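Local coordinates for dihydropteroate synthase (Stenotrophomonas maltophilia, PDB 7L6P), which probably catalyses the condensation of para-aminobenzoate with 6-hydroxymethyl-7,8-dihydropterin diphosphate to give 7,8-dihydropteroate, a precursor of folate, at residues Gly57-Leu60 / Val61-Ala65; Arg243-Pro246 / Ser247-Val250. All coordinates share one frame; numbering follows the deposited sequence.

Contact 1: residues Gly57-Leu60 / Val61-Ala65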
loop_
_atom_site.group_PDB
_atom_site.type_symbol
_atom_site.label_atom_id
_atom_site.label_comp_id
_atom_site.label_asym_id
_atom_site.label_seq_id
_atom_site.Cartn_x
_atom_site.Cartn_y
_atom_site.Cartn_z
ATOM N N GLY A 57 15.340 -16.070 9.561
ATOM C CA GLY A 57 15.483 -16.131 8.112
ATOM C C GLY A 57 14.540 -17.141 7.485
ATOM O O GLY A 57 13.917 -16.878 6.453
ATOM N N LEU A 58 14.453 -18.331 8.086
ATOM C CA LEU A 58 13.521 -19.353 7.623
ATOM C C LEU A 58 12.082 -18.854 7.650
ATOM O O LEU A 58 11.298 -19.160 6.747
ATOM C CB LEU A 58 13.668 -20.597 8.492
ATOM C CG LEU A 58 15.069 -21.214 8.441
ATOM C CD1 LEU A 58 15.208 -22.351 9.438
ATOM C CD2 LEU A 58 15.376 -21.709 7.051
ATOM N N LYS A 59 11.713 -18.095 8.686
ATOM C CA LYS A 59 10.350 -17.576 8.795
ATOM C C LYS A 59 10.050 -16.557 7.705
ATOM O O LYS A 59 8.944 -16.543 7.149
ATOM C CB LYS A 59 10.136 -16.942 10.170
ATOM C CG LYS A 59 8.884 -16.063 10.284
ATOM C CD LYS A 59 9.098 -14.995 11.379
ATOM C CE LYS A 59 8.097 -13.826 11.306
ATOM N NZ LYS A 59 8.776 -12.526 10.952
ATOM N N LEU A 60 11.022 -15.708 7.377
ATOM C CA LEU A 60 10.809 -14.740 6.310
ATOM C C LEU A 60 10.616 -15.444 4.979
ATOM O O LEU A 60 9.817 -15.003 4.143
ATOM C CB LEU A 60 11.985 -13.759 6.243
ATOM C CG LEU A 60 12.076 -12.800 7.443
ATOM C CD1 LEU A 60 13.104 -11.700 7.200
ATOM C CD2 LEU A 60 10.695 -12.215 7.768
ATOM N N VAL A 61 11.326 -16.556 4.774
ATOM C CA VAL A 61 11.168 -17.315 3.543
ATOM C C VAL A 61 9.761 -17.895 3.450
ATOM O O VAL A 61 9.056 -17.678 2.461
ATOM C CB VAL A 61 12.252 -18.402 3.445
ATOM C CG1 VAL A 61 11.956 -19.361 2.279
ATOM C CG2 VAL A 61 13.622 -17.749 3.275
ATOM N N GLU A 62 9.292 -18.555 4.510
ATOM C CA GLU A 62 7.935 -19.097 4.470
ATOM C C GLU A 62 6.885 -17.996 4.357
ATOM O O GLU A 62 5.821 -18.219 3.772
ATOM C CB GLU A 62 7.674 -19.984 5.687
ATOM C CG GLU A 62 6.274 -20.623 5.714
ATOM C CD GLU A 62 5.949 -21.543 4.515
ATOM O OE1 GLU A 62 6.883 -22.086 3.877
ATOM O OE2 GLU A 62 4.740 -21.726 4.219
ATOM N N GLU A 63 7.179 -16.789 4.838
ATOM C CA GLU A 63 6.269 -15.679 4.591
ATOM C C GLU A 63 6.323 -15.186 3.149
ATOM O O GLU A 63 5.460 -14.387 2.760
ATOM C CB GLU A 63 6.572 -14.518 5.532
ATOM C CG GLU A 63 6.306 -14.828 6.995
ATOM C CD GLU A 63 6.283 -13.587 7.878
ATOM O OE1 GLU A 63 6.644 -12.487 7.386
ATOM O OE2 GLU A 63 5.868 -13.712 9.056
ATOM N N GLY A 64 7.311 -15.624 2.361
ATOM C CA GLY A 64 7.378 -15.330 0.940
ATOM C C GLY A 64 8.658 -14.668 0.467
ATOM O O GLY A 64 8.775 -14.398 -0.736
ATOM N N ALA A 65 9.634 -14.394 1.328
ATOM C CA ALA A 65 10.826 -13.670 0.904
ATOM C C ALA A 65 11.540 -14.426 -0.210
ATOM O O ALA A 65 11.695 -15.650 -0.140
ATOM C CB ALA A 65 11.759 -13.450 2.096
#

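Contact 2: residues Arg243-Pro246 / Ser247-Val250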
loop_
_atom_site.group_PDB
_atom_site.type_symbol
_atom_site.label_atom_id
_atom_site.label_comp_id
_atom_site.label_asym_id
_atom_site.label_seq_id
_atom_site.Cartn_x
_atom_site.Cartn_y
_atom_site.Cartn_z
ATOM N N ARG A 243 4.212 8.347 13.356
ATOM C CA ARG A 243 4.442 7.109 14.105
ATOM C C ARG A 243 5.855 7.053 14.661
ATOM O O ARG A 243 6.813 6.831 13.912
ATOM C CB ARG A 243 4.220 5.881 13.233
ATOM C CG ARG A 243 2.934 5.884 12.502
ATOM C CD ARG A 243 1.806 5.437 13.379
ATOM N NE ARG A 243 0.567 5.543 12.622
ATOM C CZ ARG A 243 -0.639 5.636 13.158
ATOM N NH1 ARG A 243 -0.820 5.591 14.470
ATOM N NH2 ARG A 243 -1.692 5.773 12.352
ATOM N N ASP A 244 5.983 7.187 15.979
ATOM C CA ASP A 244 7.307 7.081 16.580
ATOM C C ASP A 244 7.818 5.643 16.619
ATOM O O ASP A 244 9.027 5.423 16.517
ATOM C CB ASP A 244 7.300 7.640 18.003
ATOM C CG ASP A 244 7.902 9.021 18.098
ATOM O OD1 ASP A 244 8.254 9.607 17.075
ATOM O OD2 ASP A 244 8.144 9.462 19.225
ATOM N N THR A 245 6.934 4.652 16.784
ATOM C CA THR A 245 7.404 3.269 16.901
ATOM C C THR A 245 7.674 2.694 15.509
ATOM O O THR A 245 6.799 2.762 14.639
ATOM C CB THR A 245 6.373 2.424 17.659
ATOM O OG1 THR A 245 6.004 3.093 18.881
ATOM C CG2 THR A 245 6.931 1.048 18.024
ATOM N N PRO A 246 8.867 2.148 15.248
ATOM C CA PRO A 246 9.138 1.628 13.892
ATOM C C PRO A 246 8.224 0.483 13.496
ATOM O O PRO A 246 7.851 0.365 12.319
ATOM C CB PRO A 246 10.607 1.181 13.968
ATOM C CG PRO A 246 11.195 2.015 15.071
ATOM C CD PRO A 246 10.076 2.159 16.098
ATOM N N SER A 247 7.815 -0.345 14.457
ATOM C CA SER A 247 6.928 -1.465 14.172
ATOM C C SER A 247 5.490 -1.025 13.938
ATOM O O SER A 247 4.674 -1.838 13.485
ATOM C CB SER A 247 7.001 -2.470 15.314
ATOM O OG SER A 247 6.549 -1.867 16.497
ATOM N N GLU A 248 5.176 0.236 14.237
ATOM C CA GLU A 248 3.904 0.863 13.912
ATOM C C GLU A 248 3.863 1.411 12.487
ATOM O O GLU A 248 2.869 2.043 12.120
ATOM C CB GLU A 248 3.625 2.006 14.895
ATOM C CG GLU A 248 3.038 1.560 16.254
ATOM C CD GLU A 248 2.980 2.679 17.270
ATOM O OE1 GLU A 248 3.455 3.812 16.985
ATOM O OE2 GLU A 248 2.440 2.421 18.370
ATOM N N ARG A 249 4.908 1.188 11.681
ATOM C CA ARG A 249 5.027 1.797 10.361
ATOM C C ARG A 249 4.852 0.799 9.213
ATOM O O ARG A 249 5.365 1.031 8.115
ATOM C CB ARG A 249 6.376 2.502 10.225
ATOM C CG ARG A 249 6.603 3.639 11.193
ATOM C CD ARG A 249 8.055 4.111 11.177
ATOM N NE ARG A 249 8.291 5.120 12.194
ATOM C CZ ARG A 249 9.484 5.499 12.639
ATOM N NH1 ARG A 249 10.607 4.982 12.158
ATOM N NH2 ARG A 249 9.553 6.430 13.584
ATOM N N VAL A 250 4.119 -0.296 9.435
ATOM C CA VAL A 250 3.995 -1.348 8.420
ATOM C C VAL A 250 3.162 -0.866 7.235
ATOM O O VAL A 250 3.566 -1.004 6.074
ATOM C CB VAL A 250 3.391 -2.625 9.044
ATOM C CG1 VAL A 250 3.185 -3.701 7.980
ATOM C CG2 VAL A 250 4.304 -3.155 10.159
#

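Contact 1: residues Gly57-Leu60 / Val61-Ala65
A Schellman motif closes helix 49-62 of the TIM barrel, and the last turn leading into it joins G57-L60 to V61-A65. Three i to i+4 bonds end the helix: V61 N to G57 O, E62 N to L58 O, and E63 N to K59 O. Then G64 N turns back to V61 O at 2.7 Å, and A65 N reaches over five residues to L60 O at 2.9 Å, nearly straight (N-H...O 165°). G64 has a phi of 125°, where a side chain would press on the preceding carbonyl oxygen, so glycine suits the reversal. The methyl of A65 lies 4.2 Å from L60 CB, the apolar contact usual beside such a cap, and V273 meets both side chains. Branched, aliphatic L60 and V61 suit the face turned to L68 of strand 67-71.

On the flank toward helix 273-287, K59 lies obliquely across E63, one turn on; both chains are long enough to meet. With CG anti to the backbone N (chi1 165°) and a bend at chi4, K59 CE comes 3.2 Å from E63 OE2, while NZ makes a long salt bridge of 3.7 Å to the same oxygen. The other oxygen, OE1, takes a weak hydrogen bond from A274 N. The long, partly exposed ion pair probably contributes modestly; the main-chain bonds fix the helix end and turn the chain toward strand 67-71.

Contact 2: residues Arg243-Pro246 / Ser247-Val250
The carbonyl oxygen of R243 is gripped side-on by R249, whose NE and NH2 each donate to it over 2.8 Å. The oxygen lies within 1° of the guanidinium plane, so both bonds come from one edge of the group; NH2 approaches in the carbonyl plane, whereas NE is tilted 26° from it. R249 gets there by staying extended from CG to NE, its shaft running back past P246 with CD 3.8 Å from P246 CA. One guanidinium face rests on the T245-P246 peptide, with P246 N over its centre. NH1 is engaged by R233 O, which further fixes the rotation of this buried group.

Beneath the arginine the chain makes a short 3-10 turn in the loop between helices 235-241 and 250-262. E248 N bonds to T245 O at 3.0 Å and R249 N to P246 O at 3.1 Å, both i to i+3, the spacing of a 3-10 turn. Proline suits the start of such a turn because its ring fixes phi near the required value and it has no N-H to satisfy. R249 itself takes the N-cap position of helix 250-262.

Away from the guanidinium, T245 OG1 gives E248 OE1 a weak bond of 3.3 Å. R243 crosses E248 at about a right angle, with CD 3.8 Å from E248 O, and sends NH2 on to a salt bridge with D278 of the second subunit.

How the contacts relate
After the N-terminal hairpin of strands 15-18 and 21-24, the chain runs through the first barrel strand, 29-35, into helix 49-62; contact 1 closes the end of that helix and leads into strand 67-71. Five more barrel strands follow, from 106-109 to 227-229, before helix 235-241 gives way to contact 2, which closes the loop ahead of helix 250-262 and strand 267-270. The two are in series, neither nested nor crossed. Their centres lie 21 Å apart; the nearest atoms of the two contacts are about 9 Å apart. Helix 273-287 contributes to both: V273 and A274 of the same chain meet contact 1, whereas A274 and D278 of the second subunit meet R243 in contact 2.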